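Local coordinates for dual specificity protein phosphatase 15 (Homo sapiens, PDB 1YZ4) that removes phosphate from phosphotyrosine, phosphoserine and phosphothreonine in proteins, as a dual-specificity member of the protein tyrosine phosphatase family, at residues I34-S39 and D50-R55; I38-S43 and C87-F92; V58-E63 and G94-T99; S98-T103 and A128-G133. The protein carries 1 engineered substitution. All blocks are in the same frame, centred on the assembly; numbering follows the deposited sequence.

Interaction 1 (I34-S39 and D50-R55); sequences ITHIIS and DITYLR
Strands 36-39 and 52-55 run parallel, 4.8 Å apart at closest axis approach, pairing His36 with Thr52, Ile37 with Tyr53, Ile38 with Leu54 and Ser39 with Arg55. Four backbone hydrogen bonds join them, from Thr52 N to Thr35 O at one end to Ser39 N to Leu54 O (2.9 Å) at the other. On the Ile37 face, Ile51 CG2 rests 3.7 Å from Ile37 CG1, and Ile37 CD1 lies 4.0 Å from Tyr53 CE2. With CG anti to the carbonyl carbon (chi1 -70°), the Tyr53 ring leans toward strand 36-39, alongside Ile37, and takes Ser39 OG at its edge, 3.7 Å from CD2; its OH is hydrogen-bonded to Leu48 N. On the other face, His36 CD2 touches Thr52 CB at 3.6 Å, and a water bridges Thr35 O and Thr52 OG1. Strand 52-56 is one of the sheet's two outermost strands, while strand 36-40 has strand 87-91 as its other neighbour; helix 70-82 packs against His36, Ile38 and Leu54, and helix 26-31 meets Ile37.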
loop_
_atom_site.group_PDB
_atom_site.type_symbol
_atom_site.label_atom_id
_atom_site.label_comp_id
_atom_site.label_asym_id
_atom_site.label_seq_id
_atom_site.Cartn_x
_atom_site.Cartn_y
_atom_site.Cartn_z
ATOM N N ILE A 34 13.112 2.533 -5.398
ATOM C CA ILE A 34 11.683 2.641 -5.674
ATOM C C ILE A 34 11.441 2.969 -7.143
ATOM O O ILE A 34 11.928 3.981 -7.646
ATOM C CB ILE A 34 11.032 3.741 -4.800
ATOM C CG1 ILE A 34 11.047 3.303 -3.335
ATOM C CG2 ILE A 34 9.607 4.025 -5.277
ATOM C CD1 ILE A 34 10.309 1.992 -3.069
ATOM N N THR A 35 10.690 2.108 -7.829
ATOM C CA THR A 35 10.386 2.319 -9.247
ATOM C C THR A 35 8.911 2.613 -9.478
ATOM O O THR A 35 8.517 3.053 -10.556
ATOM C CB THR A 35 10.750 1.086 -10.096
ATOM O OG1 THR A 35 10.023 -0.054 -9.616
ATOM C CG2 THR A 35 12.252 0.817 -10.038
ATOM N N HIS A 36 8.096 2.351 -8.463
ATOM C CA HIS A 36 6.660 2.577 -8.562
ATOM C C HIS A 36 6.108 3.181 -7.288
ATOM O O HIS A 36 6.567 2.881 -6.189
ATOM C CB HIS A 36 5.937 1.263 -8.858
ATOM C CG HIS A 36 6.272 0.682 -10.194
ATOM N ND1 HIS A 36 7.503 0.128 -10.477
ATOM C CD2 HIS A 36 5.548 0.600 -11.336
ATOM C CE1 HIS A 36 7.522 -0.268 -11.737
ATOM N NE2 HIS A 36 6.349 0.008 -12.281
ATOM N N ILE A 37 5.102 4.025 -7.446
ATOM C CA ILE A 37 4.489 4.687 -6.315
ATOM C C ILE A 37 2.999 4.825 -6.533
ATOM O O ILE A 37 2.533 5.075 -7.646
ATOM C CB ILE A 37 5.047 6.122 -6.115
ATOM C CG1 ILE A 37 6.540 6.079 -5.767
ATOM C CG2 ILE A 37 4.241 6.850 -5.025
ATOM C CD1 ILE A 37 7.182 7.488 -5.642
ATOM N N ILE A 38 2.252 4.642 -5.457
ATOM C CA ILE A 38 0.819 4.811 -5.505
ATOM C C ILE A 38 0.605 5.998 -4.588
ATOM O O ILE A 38 0.947 5.940 -3.408
ATOM C CB ILE A 38 0.066 3.599 -4.936
ATOM C CG1 ILE A 38 0.282 2.374 -5.830
ATOM C CG2 ILE A 38 -1.427 3.929 -4.808
ATOM C CD1 ILE A 38 -0.558 1.174 -5.412
ATOM N N SER A 39 0.089 7.089 -5.138
ATOM C CA SER A 39 -0.172 8.268 -4.337
ATOM C C SER A 39 -1.662 8.349 -4.028
ATOM O O SER A 39 -2.498 8.434 -4.936
ATOM C CB SER A 39 0.269 9.529 -5.077
ATOM O OG SER A 39 1.663 9.508 -5.307
ATOM N N ASP A 50 11.396 8.996 -13.806
ATOM C CA ASP A 50 11.827 7.614 -13.690
ATOM C C ASP A 50 11.053 6.812 -12.655
ATOM O O ASP A 50 11.579 5.857 -12.074
ATOM C CB ASP A 50 13.323 7.569 -13.379
ATOM C CG ASP A 50 14.126 8.469 -14.296
ATOM O OD1 ASP A 50 13.930 8.380 -15.527
ATOM O OD2 ASP A 50 14.945 9.268 -13.787
ATOM N N ILE A 51 9.807 7.212 -12.420
ATOM C CA ILE A 51 8.935 6.507 -11.488
ATOM C C ILE A 51 7.538 6.438 -12.094
ATOM O O ILE A 51 7.037 7.414 -12.646
ATOM C CB ILE A 51 8.864 7.207 -10.093
ATOM C CG1 ILE A 51 10.224 7.110 -9.385
ATOM C CG2 ILE A 51 7.794 6.545 -9.224
ATOM C CD1 ILE A 51 10.247 7.680 -7.967
ATOM N N THR A 52 6.916 5.273 -12.006
ATOM C CA THR A 52 5.579 5.097 -12.547
ATOM C C THR A 52 4.568 5.316 -11.429
ATOM O O THR A 52 4.588 4.621 -10.417
ATOM C CB THR A 52 5.414 3.695 -13.135
ATOM O OG1 THR A 52 6.465 3.459 -14.077
ATOM C CG2 THR A 52 4.075 3.567 -13.846
ATOM N N TYR A 53 3.693 6.295 -11.615
ATOM C CA TYR A 53 2.701 6.613 -10.601
ATOM C C TYR A 53 1.304 6.110 -10.881
ATOM O O TYR A 53 0.891 5.908 -12.026
ATOM C CB TYR A 53 2.589 8.130 -10.398
ATOM C CG TYR A 53 3.764 8.790 -9.728
ATOM C CD1 TYR A 53 4.962 8.976 -10.411
ATOM C CD2 TYR A 53 3.669 9.254 -8.414
ATOM C CE1 TYR A 53 6.039 9.613 -9.810
ATOM C CE2 TYR A 53 4.746 9.896 -7.796
ATOM C CZ TYR A 53 5.928 10.070 -8.501
ATOM O OH TYR A 53 7.003 10.684 -7.911
ATOM N N LEU A 54 0.575 5.932 -9.794
ATOM C CA LEU A 54 -0.807 5.527 -9.846
ATOM C C LEU A 54 -1.433 6.530 -8.884
ATOM O O LEU A 54 -1.081 6.567 -7.698
ATOM C CB LEU A 54 -0.982 4.099 -9.328
ATOM C CG LEU A 54 -2.378 3.532 -9.591
ATOM C CD1 LEU A 54 -2.600 3.461 -11.094
ATOM C CD2 LEU A 54 -2.522 2.153 -8.957
ATOM N N ARG A 55 -2.323 7.371 -9.397
ATOM C CA ARG A 55 -2.975 8.370 -8.565
ATOM C C ARG A 55 -4.337 7.906 -8.069
ATOM O O ARG A 55 -5.191 7.488 -8.852
ATOM C CB ARG A 55 -3.120 9.687 -9.329
ATOM C CG ARG A 55 -1.850 10.528 -9.372
ATOM C CD ARG A 55 -1.990 11.686 -10.365
ATOM N NE ARG A 55 -0.856 12.608 -10.322
ATOM C CZ ARG A 55 -0.633 13.558 -11.227
ATOM N NH1 ARG A 55 -1.464 13.708 -12.254
ATOM N NH2 ARG A 55 0.414 14.368 -11.101
HETATM O O HOH W 1 9.474 2.925 -13.560
#

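Interaction 2 (I38-S43 and C87-F92); sequences ISIHES and CLVHSF. Engineered in segment 87-92: Ser91 (natural residue Cys). With BOG (octyl beta-D-glucopyranoside), chain C; SO4 (sulfate ion), chain D.
Ile38 begins the contact with strand 87-91, giving its N to Leu88 O and accepting His90 N at its O (3.1 Å) in a nearly straight bond. The Ile38 and Val89 side chains lie side by side, pointing the same way, with Ile38 CB 4.0 Å from Val89 CG1. Ser39 follows on the opposite face of the sheet, shared with His90, whose CG sits between its backbone N and carbonyl carbon (chi1 73°), which folds the ring back over the neighbouring strand. Ser39 CA then makes a CH-pi contact 4.1 Å from the ring centroid, and His90 NE2 gives a weak, bent hydrogen bond to Ser39 OG (2.9 Å, 121° at the hydrogen). At Ile40 the backbone N bonds to His90 O, while CD1 crosses to Val89 CG1 at 3.9 Å. Beyond it the chains separate, and one water links Ile40 O, His41 ND1 and Phe92 N. His41 CE1 approaches Phe92 CD1 to 4.0 Å, and a bound octyl glucoside comes between Glu42 and Phe92: its O4 donates to Glu42 OE2, and its C1 lies over one Phe92 face. Ser91, engineered in place of the cysteine predicted to form the phosphocysteine intermediate, donates a hydrogen bond from OG to O3 of the sulfate. A parallel strand leading through His-Cys (here His-Ser) into a phosphate-binding loop is the hallmark of the protein tyrosine phosphatase active site, the CX5R P-loop.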
loop_
_atom_site.group_PDB
_atom_site.type_symbol
_atom_site.label_atom_id
_atom_site.label_comp_id
_atom_site.label_asym_id
_atom_site.label_seq_id
_atom_site.Cartn_x
_atom_site.Cartn_y
_atom_site.Cartn_z
ATOM N N ILE A 38 2.252 4.642 -5.457
ATOM C CA ILE A 38 0.819 4.811 -5.505
ATOM C C ILE A 38 0.605 5.998 -4.588
ATOM O O ILE A 38 0.947 5.940 -3.408
ATOM C CB ILE A 38 0.066 3.599 -4.936
ATOM C CG1 ILE A 38 0.282 2.374 -5.830
ATOM C CG2 ILE A 38 -1.427 3.929 -4.808
ATOM C CD1 ILE A 38 -0.558 1.174 -5.412
ATOM N N SER A 39 0.089 7.089 -5.138
ATOM C CA SER A 39 -0.172 8.268 -4.337
ATOM C C SER A 39 -1.662 8.349 -4.028
ATOM O O SER A 39 -2.498 8.434 -4.936
ATOM C CB SER A 39 0.269 9.529 -5.077
ATOM O OG SER A 39 1.663 9.508 -5.307
ATOM N N ILE A 40 -1.986 8.300 -2.743
ATOM C CA ILE A 40 -3.361 8.397 -2.290
ATOM C C ILE A 40 -3.460 9.774 -1.652
ATOM O O ILE A 40 -3.232 9.937 -0.451
ATOM C CB ILE A 40 -3.684 7.316 -1.245
ATOM C CG1 ILE A 40 -3.204 5.951 -1.740
ATOM C CG2 ILE A 40 -5.180 7.246 -1.021
ATOM C CD1 ILE A 40 -3.274 4.866 -0.689
ATOM N N HIS A 41 -3.781 10.766 -2.475
ATOM C CA HIS A 41 -3.877 12.146 -2.024
ATOM C C HIS A 41 -5.054 12.791 -2.737
ATOM O O HIS A 41 -5.323 12.466 -3.889
ATOM C CB HIS A 41 -2.578 12.873 -2.385
ATOM C CG HIS A 41 -2.427 14.213 -1.741
ATOM N ND1 HIS A 41 -2.506 14.396 -0.376
ATOM C CD2 HIS A 41 -2.138 15.428 -2.268
ATOM C CE1 HIS A 41 -2.268 15.664 -0.090
ATOM N NE2 HIS A 41 -2.042 16.312 -1.220
ATOM N N GLU A 42 -5.749 13.703 -2.062
ATOM C CA GLU A 42 -6.904 14.369 -2.664
ATOM C C GLU A 42 -6.582 15.134 -3.946
ATOM O O GLU A 42 -7.412 15.199 -4.848
ATOM C CB GLU A 42 -7.557 15.358 -1.687
ATOM C CG GLU A 42 -8.108 14.769 -0.403
ATOM C CD GLU A 42 -7.071 14.698 0.707
ATOM O OE1 GLU A 42 -7.474 14.734 1.893
ATOM O OE2 GLU A 42 -5.862 14.598 0.401
ATOM N N SER A 43 -5.386 15.712 -4.022
ATOM C CA SER A 43 -4.989 16.505 -5.180
ATOM C C SER A 43 -3.743 15.997 -5.904
ATOM O O SER A 43 -2.886 15.351 -5.308
ATOM C CB SER A 43 -4.743 17.951 -4.746
ATOM O OG SER A 43 -3.561 18.054 -3.970
ATOM N N CYS A 87 7.678 -0.921 -5.044
ATOM C CA CYS A 87 6.563 -0.001 -4.915
ATOM C C CYS A 87 6.392 0.641 -3.552
ATOM O O CYS A 87 6.390 -0.037 -2.523
ATOM C CB CYS A 87 5.252 -0.694 -5.305
ATOM S SG CYS A 87 3.808 0.414 -5.292
ATOM N N LEU A 88 6.251 1.962 -3.566
ATOM C CA LEU A 88 6.022 2.723 -2.346
ATOM C C LEU A 88 4.586 3.233 -2.362
ATOM O O LEU A 88 4.197 3.968 -3.265
ATOM C CB LEU A 88 6.965 3.932 -2.249
ATOM C CG LEU A 88 6.430 5.092 -1.386
ATOM C CD1 LEU A 88 6.405 4.684 0.084
ATOM C CD2 LEU A 88 7.297 6.329 -1.563
ATOM N N VAL A 89 3.794 2.832 -1.379
ATOM C CA VAL A 89 2.426 3.329 -1.299
ATOM C C VAL A 89 2.437 4.372 -0.178
ATOM O O VAL A 89 2.916 4.098 0.927
ATOM C CB VAL A 89 1.417 2.208 -0.950
ATOM C CG1 VAL A 89 -0.005 2.756 -1.020
ATOM C CG2 VAL A 89 1.585 1.027 -1.908
ATOM N N HIS A 90 1.922 5.566 -0.458
ATOM C CA HIS A 90 1.913 6.612 0.556
ATOM C C HIS A 90 0.656 7.476 0.601
ATOM O O HIS A 90 -0.086 7.597 -0.380
ATOM C CB HIS A 90 3.128 7.521 0.359
ATOM C CG HIS A 90 3.015 8.419 -0.831
ATOM N ND1 HIS A 90 2.319 9.608 -0.803
ATOM C CD2 HIS A 90 3.491 8.292 -2.093
ATOM C CE1 HIS A 90 2.374 10.178 -1.995
ATOM N NE2 HIS A 90 3.079 9.399 -2.795
ATOM N N SER A 91 0.436 8.064 1.773
ATOM C CA SER A 91 -0.671 8.978 2.036
ATOM C C SER A 91 -0.037 10.023 2.950
ATOM O O SER A 91 0.981 9.743 3.594
ATOM C CB SER A 91 -1.850 8.261 2.706
ATOM O OG SER A 91 -1.419 7.199 3.537
ATOM N N PHE A 92 -0.625 11.214 3.008
ATOM C CA PHE A 92 -0.046 12.314 3.782
ATOM C C PHE A 92 0.588 12.039 5.143
ATOM O O PHE A 92 1.777 12.302 5.330
ATOM C CB PHE A 92 -1.048 13.462 3.948
ATOM C CG PHE A 92 -0.385 14.801 4.141
ATOM C CD1 PHE A 92 0.215 15.455 3.066
ATOM C CD2 PHE A 92 -0.311 15.384 5.399
ATOM C CE1 PHE A 92 0.883 16.674 3.242
ATOM C CE2 PHE A 92 0.356 16.600 5.584
ATOM C CZ PHE A 92 0.953 17.242 4.501
HETATM C C1 BOG C . -3.456 17.880 5.180
HETATM O O1 BOG C . -3.542 19.037 6.019
HETATM C C2 BOG C . -4.202 16.696 5.859
HETATM O O2 BOG C . -3.607 16.401 7.110
HETATM C C3 BOG C . -4.128 15.463 4.952
HETATM O O3 BOG C . -4.819 14.384 5.548
HETATM C C4 BOG C . -4.776 15.813 3.619
HETATM O O4 BOG C . -4.719 14.687 2.764
HETATM C C5 BOG C . -4.028 17.012 2.970
HETATM O O5 BOG C . -4.072 18.140 3.882
HETATM C C6 BOG C . -4.692 17.403 1.651
HETATM O O6 BOG C . -4.096 18.573 1.115
HETATM C "C1'" BOG C . -2.590 20.074 5.739
HETATM C "C2'" BOG C . -2.059 20.514 7.087
HETATM C "C3'" BOG C . -0.997 19.535 7.542
HETATM C "C4'" BOG C . -0.415 19.867 8.904
HETATM C "C5'" BOG C . 0.658 18.854 9.317
HETATM C "C6'" BOG C . 0.223 17.406 9.131
HETATM C "C7'" BOG C . 1.323 16.461 9.541
HETATM C "C8'" BOG C . 0.891 15.032 9.347
HETATM S S SO4 D . -2.982 9.165 5.928
HETATM O O1 SO4 D . -2.835 10.586 5.641
HETATM O O2 SO4 D . -4.037 8.601 5.092
HETATM O O3 SO4 D . -1.738 8.474 5.668
HETATM O O4 SO4 D . -3.324 8.946 7.327
HETATM O O HOH W 2 -2.177 12.062 0.779
#

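Interaction 3 (V58-E63 and G94-T99); sequences VADTPE and GISRST. With BOG (octyl beta-D-glucopyranoside), chain C; SO4 (sulfate ion), chain D.
Arg97 reaches Val58 and Asp60 through a side chain that leaves with CG anti to the carbonyl carbon and bends at its third torsion (chi3 -59°), while Asp60 holds CG anti to its backbone N (chi1 -175°) and points its carboxylate at Ser96. The bend turns NE toward the bound sulfate and leaves NH1 within reach of Val58 O. Arg97 NH1 donates to Val58 O (2.8 Å), in the carbonyl plane and on a lone pair, and Asp60 CB lies over one guanidinium face, 3.7 Å from Arg97 NE, offset toward its rim. Asp60 OD1 also receives Asn131 ND2; its fit against the Ser96 hydroxyl is too tight in the model to be read in detail. Arg97 NE meets sulfate O2 at 2.7 Å and Arg97 NH2 meets sulfate O1 at 2.9 Å; NH2 also donates to O4 of the bound octyl glucoside. Backbone N-H groups of Ile95, Ser96 and Arg97 close round the same ion, with Ser96 N almost in line with its O4 (174° at the hydrogen). One arginine thus ties loop to anion, and the sulfate, probably from the crystallisation liquor, presumably marks where a substrate phosphate would bind.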
loop_
_atom_site.group_PDB
_atom_site.type_symbol
_atom_site.label_atom_id
_atom_site.label_comp_id
_atom_site.label_asym_id
_atom_site.label_seq_id
_atom_site.Cartn_x
_atom_site.Cartn_y
_atom_site.Cartn_z
ATOM N N VAL A 58 -8.191 10.131 -2.898
ATOM C CA VAL A 58 -9.093 9.791 -1.809
ATOM C C VAL A 58 -8.683 10.451 -0.499
ATOM O O VAL A 58 -7.502 10.492 -0.153
ATOM C CB VAL A 58 -9.136 8.256 -1.620
ATOM C CG1 VAL A 58 -9.796 7.898 -0.309
ATOM C CG2 VAL A 58 -9.885 7.621 -2.775
ATOM N N ALA A 59 -9.671 10.962 0.224
ATOM C CA ALA A 59 -9.433 11.615 1.503
ATOM C C ALA A 59 -9.477 10.583 2.634
ATOM O O ALA A 59 -9.995 9.478 2.455
ATOM C CB ALA A 59 -10.490 12.701 1.736
ATOM N N ASP A 60 -8.933 10.932 3.794
ATOM C CA ASP A 60 -8.958 10.011 4.918
ATOM C C ASP A 60 -10.178 10.209 5.813
ATOM O O ASP A 60 -10.105 10.907 6.825
ATOM C CB ASP A 60 -7.686 10.135 5.766
ATOM C CG ASP A 60 -7.639 9.100 6.879
ATOM O OD1 ASP A 60 -8.213 8.012 6.653
ATOM O OD2 ASP A 60 -7.037 9.355 7.954
ATOM N N THR A 61 -11.303 9.613 5.419
ATOM C CA THR A 61 -12.537 9.677 6.200
ATOM C C THR A 61 -13.157 8.294 6.105
ATOM O O THR A 61 -13.103 7.649 5.056
ATOM C CB THR A 61 -13.540 10.726 5.663
ATOM O OG1 THR A 61 -14.421 10.115 4.715
ATOM C CG2 THR A 61 -12.806 11.875 4.995
ATOM N N PRO A 62 -13.751 7.810 7.203
ATOM C CA PRO A 62 -14.364 6.480 7.207
ATOM C C PRO A 62 -15.494 6.229 6.214
ATOM O O PRO A 62 -15.874 5.080 5.991
ATOM C CB PRO A 62 -14.797 6.300 8.668
ATOM C CG PRO A 62 -14.999 7.705 9.154
ATOM C CD PRO A 62 -13.850 8.449 8.528
ATOM N N GLU A 63 -16.018 7.286 5.605
ATOM C CA GLU A 63 -17.107 7.126 4.644
ATOM C C GLU A 63 -16.628 6.923 3.204
ATOM O O GLU A 63 -17.381 6.471 2.337
ATOM C CB GLU A 63 -18.039 8.336 4.713
ATOM C CG GLU A 63 -18.770 8.451 6.036
ATOM C CD GLU A 63 -19.810 9.551 6.029
ATOM O OE1 GLU A 63 -20.677 9.542 5.127
ATOM O OE2 GLU A 63 -19.764 10.420 6.927
ATOM N N GLY A 94 0.831 9.065 6.575
ATOM C CA GLY A 94 1.452 7.757 6.635
ATOM C C GLY A 94 0.783 6.932 7.716
ATOM O O GLY A 94 1.415 6.070 8.325
ATOM N N ILE A 95 -0.505 7.187 7.953
ATOM C CA ILE A 95 -1.234 6.464 8.987
ATOM C C ILE A 95 -2.319 5.489 8.541
ATOM O O ILE A 95 -2.201 4.282 8.786
ATOM C CB ILE A 95 -1.899 7.432 10.006
ATOM C CG1 ILE A 95 -0.837 8.312 10.675
ATOM C CG2 ILE A 95 -2.678 6.622 11.058
ATOM C CD1 ILE A 95 -1.393 9.292 11.704
ATOM N N SER A 96 -3.374 5.991 7.900
ATOM C CA SER A 96 -4.470 5.103 7.532
ATOM C C SER A 96 -4.717 4.729 6.072
ATOM O O SER A 96 -4.929 3.553 5.791
ATOM C CB SER A 96 -5.775 5.625 8.141
ATOM O OG SER A 96 -6.283 6.707 7.402
ATOM N N ARG A 97 -4.697 5.699 5.154
ATOM C CA ARG A 97 -4.947 5.421 3.733
ATOM C C ARG A 97 -3.971 4.456 3.041
ATOM O O ARG A 97 -4.393 3.473 2.425
ATOM C CB ARG A 97 -5.008 6.730 2.936
ATOM C CG ARG A 97 -6.325 7.484 3.082
ATOM C CD ARG A 97 -6.276 8.860 2.431
ATOM N NE ARG A 97 -5.232 9.717 2.988
ATOM C CZ ARG A 97 -5.118 11.022 2.734
ATOM N NH1 ARG A 97 -5.983 11.627 1.933
ATOM N NH2 ARG A 97 -4.141 11.730 3.280
ATOM N N SER A 98 -2.675 4.739 3.122
ATOM C CA SER A 98 -1.683 3.874 2.491
ATOM C C SER A 98 -1.682 2.508 3.173
ATOM O O SER A 98 -1.484 1.467 2.536
ATOM C CB SER A 98 -0.288 4.505 2.594
ATOM O OG SER A 98 0.090 4.710 3.950
ATOM N N THR A 99 -1.912 2.527 4.478
ATOM C CA THR A 99 -1.934 1.313 5.282
ATOM C C THR A 99 -3.048 0.376 4.835
ATOM O O THR A 99 -2.860 -0.837 4.746
ATOM C CB THR A 99 -2.123 1.667 6.769
ATOM O OG1 THR A 99 -1.116 2.613 7.155
ATOM C CG2 THR A 99 -2.005 0.436 7.635
HETATM C C1 BOG C . -3.456 17.880 5.180
HETATM O O1 BOG C . -3.542 19.037 6.019
HETATM C C2 BOG C . -4.202 16.696 5.859
HETATM O O2 BOG C . -3.607 16.401 7.110
HETATM C C3 BOG C . -4.128 15.463 4.952
HETATM O O3 BOG C . -4.819 14.384 5.548
HETATM C C4 BOG C . -4.776 15.813 3.619
HETATM O O4 BOG C . -4.719 14.687 2.764
HETATM C C5 BOG C . -4.028 17.012 2.970
HETATM O O5 BOG C . -4.072 18.140 3.882
HETATM C C6 BOG C . -4.692 17.403 1.651
HETATM O O6 BOG C . -4.096 18.573 1.115
HETATM C "C1'" BOG C . -2.590 20.074 5.739
HETATM C "C2'" BOG C . -2.059 20.514 7.087
HETATM C "C3'" BOG C . -0.997 19.535 7.542
HETATM C "C4'" BOG C . -0.415 19.867 8.904
HETATM C "C5'" BOG C . 0.658 18.854 9.317
HETATM C "C6'" BOG C . 0.223 17.406 9.131
HETATM C "C7'" BOG C . 1.323 16.461 9.541
HETATM C "C8'" BOG C . 0.891 15.032 9.347
HETATM S S SO4 D . -2.982 9.165 5.928
HETATM O O1 SO4 D . -2.835 10.586 5.641
HETATM O O2 SO4 D . -4.037 8.601 5.092
HETATM O O3 SO4 D . -1.738 8.474 5.668
HETATM O O4 SO4 D . -3.324 8.946 7.327
#

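Interaction 4 (S98-T103 and A128-G133); sequences STTIVT and ANPNPG
Thr99 and Thr100 meet the puckered pyrrolidine ring of Pro130, the only ring touched in this contact, from the same side. The Thr99 CG2 methyl lies over a face of the ring at its CD corner, 3.8 Å from Pro130 CD, and the two side chains cross at about a right angle. At the CB corner Thr100 OG1 comes in tilted, 3.2 Å from Pro130 CB. Ala128 CB adds to the patch, 4.0 Å from Thr99 CG2. In both threonines OG1 is anti to the carbonyl carbon (chi1 -54° in Thr99, -51° in Thr100), which turns each hydroxyl back to a carbonyl four residues earlier, just before helix 97-110: Thr99 OG1 is bonded to Ile95 O and Thr100 OG1 to Ser96 O. The loop of residues 128-131 gains further hold, since Asn129 pairs with Ile95 through the backbone. At its end Asn131, the N-cap residue of helix 132-143, accepts Phe134 N at OD1. No hydrogen bond passes between segments 98-103 and 128-133. The join is van der Waals contact, through the Thr99 and Ala128 methyls, the Pro130 ring carbons and the Thr100 hydroxyl oxygen, between helix 97-110 and the approach to helix 132-143.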
loop_
_atom_site.group_PDB
_atom_site.type_symbol
_atom_site.label_atom_id
_atom_site.label_comp_id
_atom_site.label_asym_id
_atom_site.label_seq_id
_atom_site.Cartn_x
_atom_site.Cartn_y
_atom_site.Cartn_z
ATOM N N SER A 98 -2.675 4.739 3.122
ATOM C CA SER A 98 -1.683 3.874 2.491
ATOM C C SER A 98 -1.682 2.508 3.173
ATOM O O SER A 98 -1.484 1.467 2.536
ATOM C CB SER A 98 -0.288 4.505 2.594
ATOM O OG SER A 98 0.090 4.710 3.950
ATOM N N THR A 99 -1.912 2.527 4.478
ATOM C CA THR A 99 -1.934 1.313 5.282
ATOM C C THR A 99 -3.048 0.376 4.835
ATOM O O THR A 99 -2.860 -0.837 4.746
ATOM C CB THR A 99 -2.123 1.667 6.769
ATOM O OG1 THR A 99 -1.116 2.613 7.155
ATOM C CG2 THR A 99 -2.005 0.436 7.635
ATOM N N THR A 100 -4.207 0.952 4.549
ATOM C CA THR A 100 -5.372 0.190 4.115
ATOM C C THR A 100 -5.105 -0.532 2.787
ATOM O O THR A 100 -5.426 -1.718 2.629
ATOM C CB THR A 100 -6.585 1.138 3.943
ATOM O OG1 THR A 100 -6.735 1.929 5.130
ATOM C CG2 THR A 100 -7.864 0.348 3.695
ATOM N N ILE A 101 -4.532 0.191 1.829
ATOM C CA ILE A 101 -4.222 -0.385 0.529
ATOM C C ILE A 101 -3.195 -1.519 0.661
ATOM O O ILE A 101 -3.374 -2.589 0.083
ATOM C CB ILE A 101 -3.699 0.709 -0.458
ATOM C CG1 ILE A 101 -4.871 1.528 -1.006
ATOM C CG2 ILE A 101 -2.968 0.080 -1.624
ATOM C CD1 ILE A 101 -5.623 2.302 0.041
ATOM N N VAL A 102 -2.130 -1.302 1.429
ATOM C CA VAL A 102 -1.119 -2.348 1.586
ATOM C C VAL A 102 -1.645 -3.586 2.326
ATOM O O VAL A 102 -1.274 -4.721 1.996
ATOM C CB VAL A 102 0.152 -1.808 2.304
ATOM C CG1 VAL A 102 -0.240 -1.021 3.531
ATOM C CG2 VAL A 102 1.057 -2.966 2.709
ATOM N N THR A 103 -2.514 -3.374 3.314
ATOM C CA THR A 103 -3.076 -4.483 4.082
ATOM C C THR A 103 -3.890 -5.367 3.147
ATOM O O THR A 103 -3.777 -6.598 3.172
ATOM C CB THR A 103 -3.970 -3.967 5.242
ATOM O OG1 THR A 103 -3.168 -3.212 6.152
ATOM C CG2 THR A 103 -4.591 -5.127 6.024
ATOM N N ALA A 128 0.966 2.605 12.133
ATOM C CA ALA A 128 -0.048 2.027 11.247
ATOM C C ALA A 128 -1.422 1.976 11.893
ATOM O O ALA A 128 -1.603 1.356 12.944
ATOM C CB ALA A 128 0.368 0.636 10.818
ATOM N N ASN A 129 -2.398 2.613 11.254
ATOM C CA ASN A 129 -3.738 2.627 11.814
ATOM C C ASN A 129 -4.806 3.131 10.846
ATOM O O ASN A 129 -5.058 4.331 10.729
ATOM C CB ASN A 129 -3.727 3.461 13.106
ATOM C CG ASN A 129 -5.121 3.744 13.643
ATOM O OD1 ASN A 129 -6.049 2.950 13.463
ATOM N ND2 ASN A 129 -5.268 4.880 14.328
ATOM N N PRO A 130 -5.436 2.211 10.112
ATOM C CA PRO A 130 -6.479 2.647 9.178
ATOM C C PRO A 130 -7.709 3.099 9.963
ATOM O O PRO A 130 -8.002 2.559 11.032
ATOM C CB PRO A 130 -6.723 1.401 8.324
ATOM C CG PRO A 130 -6.322 0.285 9.212
ATOM C CD PRO A 130 -5.089 0.797 9.897
ATOM N N ASN A 131 -8.421 4.099 9.448
ATOM C CA ASN A 131 -9.599 4.602 10.147
ATOM C C ASN A 131 -10.689 3.521 10.273
ATOM O O ASN A 131 -10.729 2.565 9.492
ATOM C CB ASN A 131 -10.136 5.872 9.452
ATOM C CG ASN A 131 -10.892 5.578 8.163
ATOM O OD1 ASN A 131 -11.849 4.795 8.157
ATOM N ND2 ASN A 131 -10.479 6.222 7.063
ATOM N N PRO A 132 -11.585 3.661 11.266
ATOM C CA PRO A 132 -12.670 2.699 11.501
ATOM C C PRO A 132 -13.413 2.232 10.247
ATOM O O PRO A 132 -13.710 1.045 10.104
ATOM C CB PRO A 132 -13.584 3.451 12.465
ATOM C CG PRO A 132 -12.616 4.263 13.255
ATOM C CD PRO A 132 -11.707 4.807 12.185
ATOM N N GLY A 133 -13.708 3.163 9.342
ATOM C CA GLY A 133 -14.422 2.806 8.128
ATOM C C GLY A 133 -13.618 1.940 7.178
ATOM O O GLY A 133 -14.157 1.038 6.533
#

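Interactions 1 and 2 share strand 36-40 and flank it with two parallel neighbours, yet differ in burial: interaction 1 lies partly exposed at the outer strand 52-56, whereas interaction 2 is buried near the middle of the sheet and runs into the anion site. Interactions 3 and 4, also buried, share the start of helix 97-110, which leaves interaction 1 the most exposed. Interaction 3 is polar, built around an arginine and a bound ion; interaction 4, about 6 Å away between centres, has no hydrogen bond across its segments and rests on van der Waals contact. Interactions 2 and 3 meet at the sulfate, where Ser91 OG also bonds to Ser98 N. Backbone ladders build the sheet, while side-chain chemistry dominates where loops converge on the helix start.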